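Local coordinates for protein putative alpha-N-acetylgalactosaminidase (Bacillus halodurans C-125, PDB 3CC1) that probably hydrolyses terminal alpha-linked N-acetylgalactosamine from glycoconjugates, as a putative alpha-N-acetylgalactosaminidase with an alpha-galactosidase A-type catalytic barrel, at residues A[241-246]-A[294-299]; A[269-274]-A[312-317]; A[273-278]-A[302-307]. All blocks are in the same frame, centred on the assembly; numbering follows the deposited sequence. Where two conformers were deposited one is given.

Contact 1: A[241-246]-A[294-299]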
ATOM      1  N   ASP A 241     -15.212   8.894  -5.337  1.00 26.31           N
ATOM      2  CA  ASP A 241     -16.027   7.693  -5.565  1.00 27.21           C
ATOM      3  C   ASP A 241     -17.116   7.574  -4.497  1.00 27.38           C
ATOM      4  O   ASP A 241     -16.845   7.253  -3.347  1.00 27.26           O
ATOM      5  CB  ASP A 241     -15.191   6.428  -5.452  1.00 27.76           C
ATOM      6  CG  ASP A 241     -14.149   6.302  -6.553  1.00 32.15           C
ATOM      7  OD1 ASP A 241     -14.462   6.668  -7.686  1.00 34.97           O
ATOM      8  OD2 ASP A 241     -13.016   5.851  -6.267  1.00 38.15           O
ATOM      9  N   ASP A 242     -18.329   7.892  -4.896  1.00 26.98           N
ATOM     10  CA  ASP A 242     -19.488   7.566  -4.118  1.00 26.54           C
ATOM     11  C   ASP A 242     -19.724   6.060  -4.130  1.00 25.54           C
ATOM     12  O   ASP A 242     -19.426   5.347  -5.115  1.00 24.46           O
ATOM     13  CB  ASP A 242     -20.707   8.307  -4.639  1.00 26.46           C
ATOM     14  CG  ASP A 242     -20.675   9.786  -4.264  1.00 29.95           C
ATOM     15  OD1 ASP A 242     -20.576  10.100  -3.041  1.00 33.45           O
ATOM     16  OD2 ASP A 242     -20.732  10.613  -5.187  1.00 31.39           O
ATOM     17  N   PHE A 243     -20.283   5.603  -3.019  1.00 24.25           N
ATOM     18  CA  PHE A 243     -20.588   4.220  -2.848  1.00 22.74           C
ATOM     19  C   PHE A 243     -21.713   3.813  -3.759  1.00 21.81           C
ATOM     20  O   PHE A 243     -22.765   4.475  -3.857  1.00 21.44           O
ATOM     21  CB  PHE A 243     -20.840   3.863  -1.382  1.00 23.21           C
ATOM     22  CG  PHE A 243     -20.944   2.398  -1.169  1.00 22.09           C
ATOM     23  CD1 PHE A 243     -19.818   1.602  -1.256  1.00 22.87           C
ATOM     24  CD2 PHE A 243     -22.172   1.795  -0.961  1.00 21.87           C
ATOM     25  CE1 PHE A 243     -19.908   0.247  -1.100  1.00 22.09           C
ATOM     26  CE2 PHE A 243     -22.263   0.449  -0.816  1.00 22.89           C
ATOM     27  CZ  PHE A 243     -21.114  -0.347  -0.906  1.00 22.12           C
ATOM     28  N   TRP A 244     -21.455   2.690  -4.437  1.00 22.18           N
ATOM     29  CA  TRP A 244     -22.390   2.035  -5.339  1.00 21.10           C
ATOM     30  C   TRP A 244     -22.259   0.505  -5.279  1.00 21.81           C
ATOM     31  O   TRP A 244     -21.382  -0.050  -4.595  1.00 22.29           O
ATOM     32  CB  TRP A 244     -22.165   2.508  -6.802  1.00 21.31           C
ATOM     33  CG  TRP A 244     -22.839   3.760  -7.185  1.00 21.45           C
ATOM     34  CD1 TRP A 244     -22.267   4.992  -7.353  1.00 21.95           C
ATOM     35  CD2 TRP A 244     -24.227   3.930  -7.481  1.00 22.71           C
ATOM     36  NE1 TRP A 244     -23.204   5.903  -7.739  1.00 21.87           N
ATOM     37  CE2 TRP A 244     -24.419   5.282  -7.823  1.00 19.91           C
ATOM     38  CE3 TRP A 244     -25.324   3.071  -7.492  1.00 21.34           C
ATOM     39  CZ2 TRP A 244     -25.662   5.797  -8.164  1.00 19.78           C
ATOM     40  CZ3 TRP A 244     -26.541   3.575  -7.828  1.00 19.59           C
ATOM     41  CH2 TRP A 244     -26.700   4.937  -8.196  1.00 19.04           C
ATOM     42  N   ASP A 245     -23.136  -0.159  -6.032  1.00 21.44           N
ATOM     43  CA  ASP A 245     -23.173  -1.650  -6.161  1.00 21.28           C
ATOM     44  C   ASP A 245     -22.036  -2.195  -7.040  1.00 22.34           C
ATOM     45  O   ASP A 245     -22.247  -2.732  -8.149  1.00 21.90           O
ATOM     46  CB  ASP A 245     -24.555  -2.146  -6.652  1.00 21.88           C
ATOM     47  CG  ASP A 245     -25.006  -1.495  -7.946  1.00 20.73           C
ATOM     48  OD1 ASP A 245     -24.764  -0.277  -8.164  1.00 21.26           O
ATOM     49  OD2 ASP A 245     -25.629  -2.200  -8.742  1.00 20.35           O
ATOM     50  N   ASP A 246     -20.817  -1.990  -6.563  0.50 22.26           N
ATOM     51  CA  ASP A 246     -19.647  -2.618  -7.171  0.50 22.86           C
ATOM     52  C   ASP A 246     -18.735  -3.128  -6.091  0.50 22.33           C
ATOM     53  O   ASP A 246     -18.456  -2.434  -5.116  0.50 22.27           O
ATOM     54  CB  ASP A 246     -18.874  -1.658  -8.072  0.50 23.19           C
ATOM     55  CG  ASP A 246     -17.777  -2.372  -8.872  0.50 26.56           C
ATOM     56  OD1 ASP A 246     -16.632  -2.474  -8.354  0.50 30.61           O
ATOM     57  OD2 ASP A 246     -18.051  -2.801 -10.029  0.50 29.76           O
ATOM     58  N   THR A 294     -29.834  -4.380  -8.072  1.00 21.84           N
ATOM     59  CA  THR A 294     -28.492  -4.264  -7.521  1.00 21.67           C
ATOM     60  C   THR A 294     -27.552  -5.325  -8.045  1.00 21.60           C
ATOM     61  O   THR A 294     -27.907  -6.464  -8.172  1.00 21.56           O
ATOM     62  CB  THR A 294     -28.479  -4.271  -5.979  1.00 21.82           C
ATOM     63  OG1 THR A 294     -27.130  -4.104  -5.536  1.00 23.62           O
ATOM     64  CG2 THR A 294     -29.044  -5.545  -5.410  1.00 20.91           C
ATOM     65  N   ARG A 295     -26.337  -4.914  -8.368  1.00 21.93           N
ATOM     66  CA  ARG A 295     -25.345  -5.821  -8.900  1.00 22.42           C
ATOM     67  C   ARG A 295     -24.715  -6.653  -7.784  1.00 22.29           C
ATOM     68  O   ARG A 295     -24.045  -7.618  -8.067  1.00 22.06           O
ATOM     69  CB  ARG A 295     -24.249  -5.066  -9.660  1.00 23.32           C
ATOM     70  CG  ARG A 295     -24.735  -4.424 -10.942  1.00 24.91           C
ATOM     71  CD  ARG A 295     -23.776  -3.347 -11.390  1.00 28.05           C
ATOM     72  NE  ARG A 295     -22.687  -3.922 -12.165  1.00 30.88           N
ATOM     73  CZ  ARG A 295     -21.442  -4.103 -11.717  1.00 37.06           C
ATOM     74  NH1 ARG A 295     -21.042  -3.749 -10.489  1.00 34.71           N
ATOM     75  NH2 ARG A 295     -20.565  -4.655 -12.532  1.00 41.73           N
ATOM     76  N   PHE A 296     -24.959  -6.293  -6.526  1.00 21.00           N
ATOM     77  CA  PHE A 296     -24.379  -7.033  -5.402  1.00 20.31           C
ATOM     78  C   PHE A 296     -25.059  -8.398  -5.297  1.00 21.84           C
ATOM     79  O   PHE A 296     -26.291  -8.505  -5.400  1.00 20.69           O
ATOM     80  CB  PHE A 296     -24.553  -6.332  -4.091  1.00 20.34           C
ATOM     81  CG  PHE A 296     -23.561  -5.223  -3.827  1.00 19.65           C
ATOM     82  CD1 PHE A 296     -22.247  -5.341  -4.169  1.00 22.52           C
ATOM     83  CD2 PHE A 296     -23.949  -4.117  -3.104  1.00 23.02           C
ATOM     84  CE1 PHE A 296     -21.329  -4.313  -3.853  1.00 23.83           C
ATOM     85  CE2 PHE A 296     -23.052  -3.097  -2.799  1.00 25.18           C
ATOM     86  CZ  PHE A 296     -21.743  -3.208  -3.179  1.00 24.65           C
ATOM     87  N   THR A 297     -24.249  -9.440  -5.098  1.00 21.52           N
ATOM     88  CA  THR A 297     -24.808 -10.748  -4.849  1.00 21.74           C
ATOM     89  C   THR A 297     -25.429 -10.679  -3.462  1.00 21.75           C
ATOM     90  O   THR A 297     -25.192  -9.728  -2.688  1.00 21.51           O
ATOM     91  CB  THR A 297     -23.749 -11.853  -4.857  1.00 22.09           C
ATOM     92  OG1 THR A 297     -22.831 -11.605  -3.775  1.00 21.54           O
ATOM     93  CG2 THR A 297     -23.019 -11.962  -6.242  1.00 21.92           C
ATOM     94  N   LYS A 298     -26.216 -11.688  -3.130  1.00 22.24           N
ATOM     95  CA  LYS A 298     -26.809 -11.750  -1.790  1.00 22.84           C
ATOM     96  C   LYS A 298     -25.752 -11.769  -0.692  1.00 22.71           C
ATOM     97  O   LYS A 298     -25.893 -11.103   0.330  1.00 22.78           O
ATOM     98  CB  LYS A 298     -27.701 -12.975  -1.664  1.00 22.79           C
ATOM     99  CG  LYS A 298     -29.029 -12.811  -2.395  1.00 26.09           C
ATOM    100  CD  LYS A 298     -29.896 -14.045  -2.281  1.00 28.88           C
ATOM    101  CE  LYS A 298     -31.248 -13.756  -2.931  1.00 32.23           C
ATOM    102  NZ  LYS A 298     -32.109 -14.957  -2.722  1.00 34.15           N
ATOM    103  N   ASP A 299     -24.676 -12.520  -0.907  1.00 22.81           N
ATOM    104  CA  ASP A 299     -23.589 -12.549   0.055  1.00 22.26           C
ATOM    105  C   ASP A 299     -23.000 -11.128   0.270  1.00 21.72           C
ATOM    106  O   ASP A 299     -22.680 -10.698   1.406  1.00 21.63           O
ATOM    107  CB  ASP A 299     -22.482 -13.500  -0.360  1.00 22.61           C
ATOM    108  CG  ASP A 299     -22.796 -14.967  -0.085  1.00 25.20           C
ATOM    109  OD1 ASP A 299     -23.796 -15.249   0.642  1.00 25.59           O
ATOM    110  OD2 ASP A 299     -22.018 -15.817  -0.609  1.00 26.22           O
TER
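D245 and R295 grip each other twice, once through each backbone. The D245 side chain takes the crowded first torsion (chi1 55°), with CG between its own N and carbonyl carbon, and this brings OD2 to within 2.8 Å of R295 N, which binds the anti lone pair of the carboxylate. The other oxygen, OD1, forms a salt bridge with R292, so the group is held at both ends. In return, the R295 chain bends at chi3 (85°) and runs past D245 to lie beside the D246 side chain. Its NH1 lies 2.8 Å from D245 O, with the carbonyl in the guanidinium plane and the donor on a lone pair. The same nitrogen makes a longer salt bridge, 3.2 Å, to D246 OD2; the two flat groups lie side by side and almost parallel but offset, so that R295 NH1 meets D246 OD2 from above the carboxylate plane. D246 OD1 turns instead to S248.

F296 supplies the apolar half. With CG anti to its carbonyl carbon, it turns one ring face to the D245 backbone, and D245 CA sits over that face, offset toward the rim and 3.7 Å from the ring centroid, in a CH-pi contact. At the ring's edge, F296 CZ meets F243 CZ at 3.7 Å; F243 reaches there with CG anti to its N (chi1 -171°). T294 OG1 accepts from F296 N in an ST turn and also bonds to P276 O. The whole fastens the loop between strand 240-241 and helix 247-262 to the lead-in of helix 298-310, a junction of loops in a TIM barrel.

Contact 2: A[269-274]-A[312-317]. Unlike the reference sequence in segment 269-274: G273 (reference Asp). Unlike the reference sequence in segment 312-317: H312 (reference Arg).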
ATOM      1  N   TRP A 269     -21.037  10.057  13.242  1.00 28.43           N
ATOM      2  CA  TRP A 269     -21.099   8.659  12.770  1.00 28.18           C
ATOM      3  C   TRP A 269     -20.265   8.597  11.527  1.00 27.10           C
ATOM      4  O   TRP A 269     -20.199   9.579  10.803  1.00 25.47           O
ATOM      5  CB  TRP A 269     -22.512   8.213  12.340  1.00 28.54           C
ATOM      6  CG  TRP A 269     -23.585   8.589  13.240  1.00 30.81           C
ATOM      7  CD1 TRP A 269     -24.595   9.501  13.010  1.00 33.81           C
ATOM      8  CD2 TRP A 269     -23.785   8.080  14.517  1.00 29.10           C
ATOM      9  NE1 TRP A 269     -25.410   9.581  14.108  1.00 33.21           N
ATOM     10  CE2 TRP A 269     -24.926   8.714  15.050  1.00 32.75           C
ATOM     11  CE3 TRP A 269     -23.112   7.143  15.282  1.00 30.87           C
ATOM     12  CZ2 TRP A 269     -25.399   8.434  16.296  1.00 30.12           C
ATOM     13  CZ3 TRP A 269     -23.595   6.871  16.509  1.00 29.09           C
ATOM     14  CH2 TRP A 269     -24.712   7.513  17.004  1.00 30.16           C
ATOM     15  N   PRO A 270     -19.689   7.423  11.245  1.00 26.07           N
ATOM     16  CA  PRO A 270     -19.097   7.207   9.933  1.00 26.80           C
ATOM     17  C   PRO A 270     -20.172   6.925   8.886  1.00 27.72           C
ATOM     18  O   PRO A 270     -20.981   5.975   9.025  1.00 30.89           O
ATOM     19  CB  PRO A 270     -18.223   5.969  10.142  1.00 25.23           C
ATOM     20  CG  PRO A 270     -19.013   5.184  11.239  1.00 26.41           C
ATOM     21  CD  PRO A 270     -19.625   6.226  12.111  1.00 25.81           C
ATOM     22  N   ASP A 271     -20.144   7.711   7.830  1.00 27.17           N
ATOM     23  CA  ASP A 271     -21.008   7.481   6.711  1.00 27.79           C
ATOM     24  C   ASP A 271     -20.334   6.619   5.653  1.00 26.19           C
ATOM     25  O   ASP A 271     -19.430   7.083   4.961  1.00 24.31           O
ATOM     26  CB  ASP A 271     -21.439   8.810   6.100  1.00 28.78           C
ATOM     27  CG  ASP A 271     -22.557   8.628   5.057  1.00 35.41           C
ATOM     28  OD1 ASP A 271     -23.046   7.470   4.856  1.00 39.04           O
ATOM     29  OD2 ASP A 271     -22.952   9.644   4.436  1.00 42.19           O
ATOM     30  N   CYS A 272     -20.820   5.381   5.516  1.00 25.11           N
ATOM     31  CA  CYS A 272     -20.230   4.404   4.602  1.00 25.91           C
ATOM     32  C   CYS A 272     -20.844   4.458   3.216  1.00 25.40           C
ATOM     33  O   CYS A 272     -20.333   3.870   2.268  1.00 25.33           O
ATOM     34  CB  CYS A 272     -20.354   2.994   5.171  1.00 25.84           C
ATOM     35  SG  CYS A 272     -19.333   2.792   6.656  1.00 30.73           S
ATOM     36  N   GLY A 273     -21.940   5.188   3.110  1.00 25.01           N
ATOM     37  CA  GLY A 273     -22.614   5.348   1.864  1.00 24.27           C
ATOM     38  C   GLY A 273     -24.058   4.877   1.855  1.00 24.28           C
ATOM     39  O   GLY A 273     -24.500   4.080   2.674  1.00 24.00           O
HETATM   40  N   MSE A 274     -24.797   5.356   0.874  1.00 23.20           N
HETATM   41  CA  MSE A 274     -26.179   4.935   0.731  1.00 23.23           C
HETATM   42  C   MSE A 274     -26.205   3.463   0.300  1.00 23.07           C
HETATM   43  O   MSE A 274     -25.231   2.954  -0.270  1.00 22.65           O
HETATM   44  CB  MSE A 274     -26.903   5.882  -0.212  1.00 24.35           C
HETATM   45  CG  MSE A 274     -27.123   7.330   0.431  1.00 28.39           C
HETATM   46 SE   MSE A 274     -27.617   8.481  -0.959  0.75 38.50          SE
HETATM   47  CE  MSE A 274     -26.365   8.215  -2.423  1.00 37.26           C
ATOM     48  N   HIS A 312     -22.009   1.632  13.038  1.00 24.82           N
ATOM     49  CA  HIS A 312     -22.997   2.710  13.281  1.00 23.40           C
ATOM     50  C   HIS A 312     -23.118   3.688  12.101  1.00 23.21           C
ATOM     51  O   HIS A 312     -23.310   4.871  12.296  1.00 22.78           O
ATOM     52  CB  HIS A 312     -22.648   3.508  14.538  1.00 23.99           C
ATOM     53  CG  HIS A 312     -22.852   2.768  15.829  1.00 24.03           C
ATOM     54  ND1 HIS A 312     -24.025   2.120  16.139  1.00 24.69           N
ATOM     55  CD2 HIS A 312     -22.053   2.636  16.914  1.00 22.52           C
ATOM     56  CE1 HIS A 312     -23.933   1.601  17.349  1.00 22.79           C
ATOM     57  NE2 HIS A 312     -22.753   1.916  17.849  1.00 20.86           N
ATOM     58  N   SER A 313     -23.024   3.194  10.875  1.00 22.14           N
ATOM     59  CA  SER A 313     -23.258   4.048   9.733  1.00 21.90           C
ATOM     60  C   SER A 313     -24.768   4.389   9.656  1.00 22.09           C
ATOM     61  O   SER A 313     -25.626   3.515   9.939  1.00 22.20           O
ATOM     62  CB  SER A 313     -22.821   3.335   8.442  1.00 21.73           C
ATOM     63  OG  SER A 313     -22.951   4.178   7.285  1.00 23.05           O
ATOM     64  N   PRO A 314     -25.101   5.623   9.244  1.00 21.92           N
ATOM     65  CA  PRO A 314     -26.480   5.809   8.802  1.00 22.04           C
ATOM     66  C   PRO A 314     -26.865   4.759   7.793  1.00 21.40           C
ATOM     67  O   PRO A 314     -26.029   4.285   7.047  1.00 21.42           O
ATOM     68  CB  PRO A 314     -26.486   7.193   8.145  1.00 23.14           C
ATOM     69  CG  PRO A 314     -25.282   7.865   8.621  1.00 24.45           C
ATOM     70  CD  PRO A 314     -24.286   6.835   9.064  1.00 22.77           C
ATOM     71  N   LEU A 315     -28.135   4.393   7.809  1.00 21.45           N
ATOM     72  CA  LEU A 315     -28.702   3.406   6.906  1.00 22.18           C
ATOM     73  C   LEU A 315     -29.688   4.128   6.006  1.00 22.56           C
ATOM     74  O   LEU A 315     -30.830   4.350   6.394  1.00 23.12           O
ATOM     75  CB  LEU A 315     -29.429   2.286   7.699  1.00 21.66           C
ATOM     76  CG  LEU A 315     -28.554   1.460   8.658  1.00 22.85           C
ATOM     77  CD1 LEU A 315     -29.374   0.295   9.369  1.00 20.63           C
ATOM     78  CD2 LEU A 315     -27.281   0.914   7.976  1.00 22.10           C
HETATM   79  N   MSE A 316     -29.242   4.498   4.808  1.00 22.47           N
HETATM   80  CA  MSE A 316     -30.098   5.158   3.825  1.00 22.70           C
HETATM   81  C   MSE A 316     -30.323   4.275   2.605  1.00 21.56           C
HETATM   82  O   MSE A 316     -29.447   4.177   1.752  1.00 23.23           O
HETATM   83  CB  MSE A 316     -29.487   6.481   3.384  1.00 22.21           C
HETATM   84  CG  MSE A 316     -29.481   7.511   4.477  1.00 24.76           C
HETATM   85 SE   MSE A 316     -31.270   8.283   4.840  0.75 26.29          SE
HETATM   86  CE  MSE A 316     -30.872   8.163   6.530  1.00 17.99           C
ATOM     87  N   PHE A 317     -31.491   3.703   2.483  1.00 21.13           N
ATOM     88  CA  PHE A 317     -31.827   2.846   1.388  1.00 20.86           C
ATOM     89  C   PHE A 317     -31.971   3.625   0.104  1.00 21.91           C
ATOM     90  O   PHE A 317     -32.680   4.570   0.068  1.00 20.81           O
ATOM     91  CB  PHE A 317     -33.124   2.127   1.693  1.00 21.56           C
ATOM     92  CG  PHE A 317     -33.486   1.063   0.726  1.00 20.32           C
ATOM     93  CD1 PHE A 317     -34.241   1.327  -0.356  1.00 21.84           C
ATOM     94  CD2 PHE A 317     -33.109  -0.230   0.930  1.00 22.17           C
ATOM     95  CE1 PHE A 317     -34.588   0.351  -1.212  1.00 21.21           C
ATOM     96  CE2 PHE A 317     -33.469  -1.212   0.081  1.00 22.10           C
ATOM     97  CZ  PHE A 317     -34.196  -0.924  -0.999  1.00 22.80           C
TER
HETATM   98  O   HOH W   1     -26.463   4.595   4.411  1.00 24.72           O
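Segment 269-274 runs alongside the start of strand 315-317, which pairs in parallel with strand 14-17 in this TIM-barrel domain, and the two chains point roughly the same way, 31° apart. At the centre, S313 holds OG anti to its own N (chi1 -176°), which lifts the oxygen across the gap to accept a nearly straight bond from C272 N, 3.0 Å from S313 OG. The C272 side chain lies against the same hydroxyl group. Beside it, P270 O faces S313 CA at 3.1 Å in a CA-H...O contact and also presses on the ring of P314, whose CD is 3.4 Å from P270 O.

Each end is closed by side chains. At one, W269 CE3 packs on H312 CB at 3.7 Å, the two ring systems crossing obliquely, while W269 CB touches P314. H312 O, buried under the tryptophan, has no polar partner. At the other, the selenomethionines M274 and M316 meet through CG and CB before their ends diverge.

A second shell fixes these groups. H312 leaves helix 298-310 through a Schellman motif, and its imidazole is anchored by ND1 to N341 O. D271 OD1 accepts from G273 N in an Asx turn that shapes the chain just beyond the C272 bond, and W308 NE1 bonds G273 O while its ring touches C272 and S313.

Between G273 and the strand, one water joins the two backbones directly: it donates to G273 O and to P314 O, each 2.7 Å from the water oxygen, and accepts from M316 N at 2.8 Å.

Contact 3: A[273-278]-A[302-307]. Unlike the reference sequence in segment 273-278: G273 (reference Asp).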
ATOM      1  N   GLY A 273     -21.940   5.188   3.110  1.00 25.01           N
ATOM      2  CA  GLY A 273     -22.614   5.348   1.864  1.00 24.27           C
ATOM      3  C   GLY A 273     -24.058   4.877   1.855  1.00 24.28           C
ATOM      4  O   GLY A 273     -24.500   4.080   2.674  1.00 24.00           O
HETATM    5  N   MSE A 274     -24.797   5.356   0.874  1.00 23.20           N
HETATM    6  CA  MSE A 274     -26.179   4.935   0.731  1.00 23.23           C
HETATM    7  C   MSE A 274     -26.205   3.463   0.300  1.00 23.07           C
HETATM    8  O   MSE A 274     -25.231   2.954  -0.270  1.00 22.65           O
HETATM    9  CB  MSE A 274     -26.903   5.882  -0.212  1.00 24.35           C
HETATM   10  CG  MSE A 274     -27.123   7.330   0.431  1.00 28.39           C
HETATM   11 SE   MSE A 274     -27.617   8.481  -0.959  0.75 38.50          SE
HETATM   12  CE  MSE A 274     -26.365   8.215  -2.423  1.00 37.26           C
ATOM     13  N   LEU A 275     -27.276   2.764   0.664  1.00 22.75           N
ATOM     14  CA  LEU A 275     -27.417   1.317   0.356  1.00 22.70           C
ATOM     15  C   LEU A 275     -27.947   1.060  -1.063  1.00 22.56           C
ATOM     16  O   LEU A 275     -29.127   1.296  -1.324  1.00 21.55           O
ATOM     17  CB  LEU A 275     -28.330   0.627   1.381  1.00 23.41           C
ATOM     18  CG  LEU A 275     -28.102   1.046   2.845  1.00 23.09           C
ATOM     19  CD1 LEU A 275     -29.234   0.477   3.773  1.00 24.26           C
ATOM     20  CD2 LEU A 275     -26.665   0.632   3.290  1.00 22.37           C
ATOM     21  N   PRO A 276     -27.061   0.598  -1.999  1.00 22.90           N
ATOM     22  CA  PRO A 276     -27.534   0.330  -3.341  1.00 23.30           C
ATOM     23  C   PRO A 276     -28.128  -1.067  -3.409  1.00 23.78           C
ATOM     24  O   PRO A 276     -27.494  -2.030  -3.854  1.00 24.41           O
ATOM     25  CB  PRO A 276     -26.283   0.454  -4.194  1.00 23.66           C
ATOM     26  CG  PRO A 276     -25.149   0.032  -3.295  1.00 23.11           C
ATOM     27  CD  PRO A 276     -25.623   0.280  -1.859  1.00 23.65           C
ATOM     28  N   LEU A 277     -29.372  -1.125  -2.973  1.00 22.85           N
ATOM     29  CA  LEU A 277     -30.126  -2.350  -2.889  1.00 23.36           C
ATOM     30  C   LEU A 277     -31.396  -2.261  -3.707  1.00 23.34           C
ATOM     31  O   LEU A 277     -31.905  -1.169  -3.992  1.00 23.12           O
ATOM     32  CB  LEU A 277     -30.475  -2.622  -1.419  1.00 22.74           C
ATOM     33  CG  LEU A 277     -29.360  -2.931  -0.418  1.00 23.96           C
ATOM     34  CD1 LEU A 277     -29.918  -3.025   0.992  1.00 22.40           C
ATOM     35  CD2 LEU A 277     -28.590  -4.175  -0.802  1.00 23.70           C
ATOM     36  N   GLY A 278     -31.904  -3.428  -4.099  1.00 23.88           N
ATOM     37  CA  GLY A 278     -33.141  -3.501  -4.855  1.00 23.04           C
ATOM     38  C   GLY A 278     -33.019  -2.815  -6.191  1.00 22.58           C
ATOM     39  O   GLY A 278     -32.021  -2.922  -6.851  1.00 21.30           O
ATOM     40  N   LEU A 302     -25.370  -8.758   2.304  1.00 22.49           N
ATOM     41  CA  LEU A 302     -25.248  -9.027   3.754  1.00 23.39           C
ATOM     42  C   LEU A 302     -23.918  -8.541   4.314  1.00 23.06           C
ATOM     43  O   LEU A 302     -23.865  -8.019   5.395  1.00 23.21           O
ATOM     44  CB  LEU A 302     -25.389 -10.511   4.058  1.00 23.50           C
ATOM     45  CG  LEU A 302     -26.768 -11.098   3.780  1.00 25.96           C
ATOM     46  CD1 LEU A 302     -26.706 -12.606   3.874  1.00 26.74           C
ATOM     47  CD2 LEU A 302     -27.815 -10.580   4.725  1.00 25.91           C
ATOM     48  N   THR A 303     -22.862  -8.686   3.521  1.00 23.31           N
ATOM     49  CA  THR A 303     -21.541  -8.190   3.887  1.00 22.75           C
ATOM     50  C   THR A 303     -21.551  -6.677   4.117  1.00 22.45           C
ATOM     51  O   THR A 303     -21.045  -6.188   5.136  1.00 21.83           O
ATOM     52  CB  THR A 303     -20.446  -8.638   2.866  1.00 22.61           C
ATOM     53  OG1 THR A 303     -20.184 -10.044   3.072  1.00 23.12           O
ATOM     54  CG2 THR A 303     -19.165  -7.828   3.026  1.00 20.08           C
HETATM   55  N   MSE A 304     -22.195  -5.960   3.211  1.00 21.46           N
HETATM   56  CA  MSE A 304     -22.352  -4.539   3.349  1.00 21.83           C
HETATM   57  C   MSE A 304     -23.176  -4.193   4.586  1.00 20.98           C
HETATM   58  O   MSE A 304     -22.787  -3.354   5.366  1.00 20.63           O
HETATM   59  CB  MSE A 304     -23.008  -3.932   2.088  1.00 21.36           C
HETATM   60  CG  MSE A 304     -23.310  -2.437   2.269  1.00 23.52           C
HETATM   61 SE   MSE A 304     -24.561  -1.880   0.919  0.75 23.40          SE
HETATM   62  CE  MSE A 304     -26.070  -2.879   1.575  1.00 26.88           C
HETATM   63  N   MSE A 305     -24.318  -4.852   4.754  1.00 20.48           N
HETATM   64  CA  MSE A 305     -25.169  -4.579   5.895  1.00 21.39           C
HETATM   65  C   MSE A 305     -24.424  -4.823   7.208  1.00 21.33           C
HETATM   66  O   MSE A 305     -24.571  -4.066   8.174  1.00 21.63           O
HETATM   67  CB  MSE A 305     -26.447  -5.421   5.861  1.00 20.86           C
HETATM   68  CG  MSE A 305     -27.417  -5.076   4.746  1.00 23.85           C
HETATM   69 SE   MSE A 305     -28.131  -3.268   4.901  0.75 22.34          SE
HETATM   70  CE  MSE A 305     -29.164  -3.464   6.534  1.00 22.16           C
ATOM     71  N   ASN A 306     -23.578  -5.850   7.227  1.00 21.99           N
ATOM     72  CA  ASN A 306     -22.877  -6.237   8.458  1.00 20.99           C
ATOM     73  C   ASN A 306     -21.884  -5.152   8.897  1.00 20.70           C
ATOM     74  O   ASN A 306     -21.801  -4.807  10.062  1.00 20.08           O
ATOM     75  CB  ASN A 306     -22.170  -7.593   8.294  1.00 21.54           C
ATOM     76  CG  ASN A 306     -23.141  -8.778   8.346  1.00 21.71           C
ATOM     77  OD1 ASN A 306     -24.209  -8.704   8.976  1.00 20.97           O
ATOM     78  ND2 ASN A 306     -22.776  -9.870   7.695  1.00 23.37           N
ATOM     79  N   LEU A 307     -21.124  -4.628   7.954  1.00 19.98           N
ATOM     80  CA  LEU A 307     -20.126  -3.604   8.249  1.00 20.86           C
ATOM     81  C   LEU A 307     -20.795  -2.281   8.640  1.00 21.73           C
ATOM     82  O   LEU A 307     -20.385  -1.608   9.619  1.00 22.79           O
ATOM     83  CB  LEU A 307     -19.167  -3.403   7.036  1.00 21.11           C
ATOM     84  CG  LEU A 307     -18.206  -2.220   7.185  1.00 21.68           C
ATOM     85  CD1 LEU A 307     -17.302  -2.461   8.402  1.00 23.36           C
ATOM     86  CD2 LEU A 307     -17.356  -1.931   5.890  1.00 21.86           C
TER
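A kinked loop rests on one side of helix 298-310 in the TIM-barrel domain, joined to it purely by apolar side chains. The kink is an inverse gamma turn centred on P276, with a weak bond from L277 N to L275 O, and it turns both L275 and L277 toward the helix. The tight part lies around M304, a selenomethionine whose chain leaves the helix extended, CG anti to N (chi1 174°), and bends only at chi3 (68°). That bend lays SE on P276, 3.7 Å from P276 CD, and sends CE toward L277, tip to tip, where L277 CD2 is 3.7 Å from M304 CE. L275 crosses obliquely and completes the grip with CD2 near both SE and CE of M304. F243 and L250 add to the packing on M304.

On the neighbouring helix position the fit is looser. M305 curls back on itself, bent at chi2 and chi3, so that just its selenium approaches the loop; its side chain also touches W401 of the C-terminal region. Here L275, crossing at about a right angle, brings CD1 to 4.1 Å from M305 SE, and L277 CD1 stays 4.3 Å from M305 SE.

How the contacts relate
From the N terminus, 241-246 comes first and contact 1 closes its loop only at 294-299, after the chain has passed through 269-278. Contact 1 therefore crosses both others, whose second segments lie beyond it. Contacts 2 and 3 start from the same stretch, sharing G273 and M274; contact 3 returns early, on helix 298-310, and contact 2 later, at the strand following that helix. The shared stretch is thus bound on several sides: G278 O accepts from T294 N of contact 1, L275 N donates to M316 O of contact 2, and F243 packs on M274 O. Together they join two barrel loops, helix 298-310 and strand 315-317.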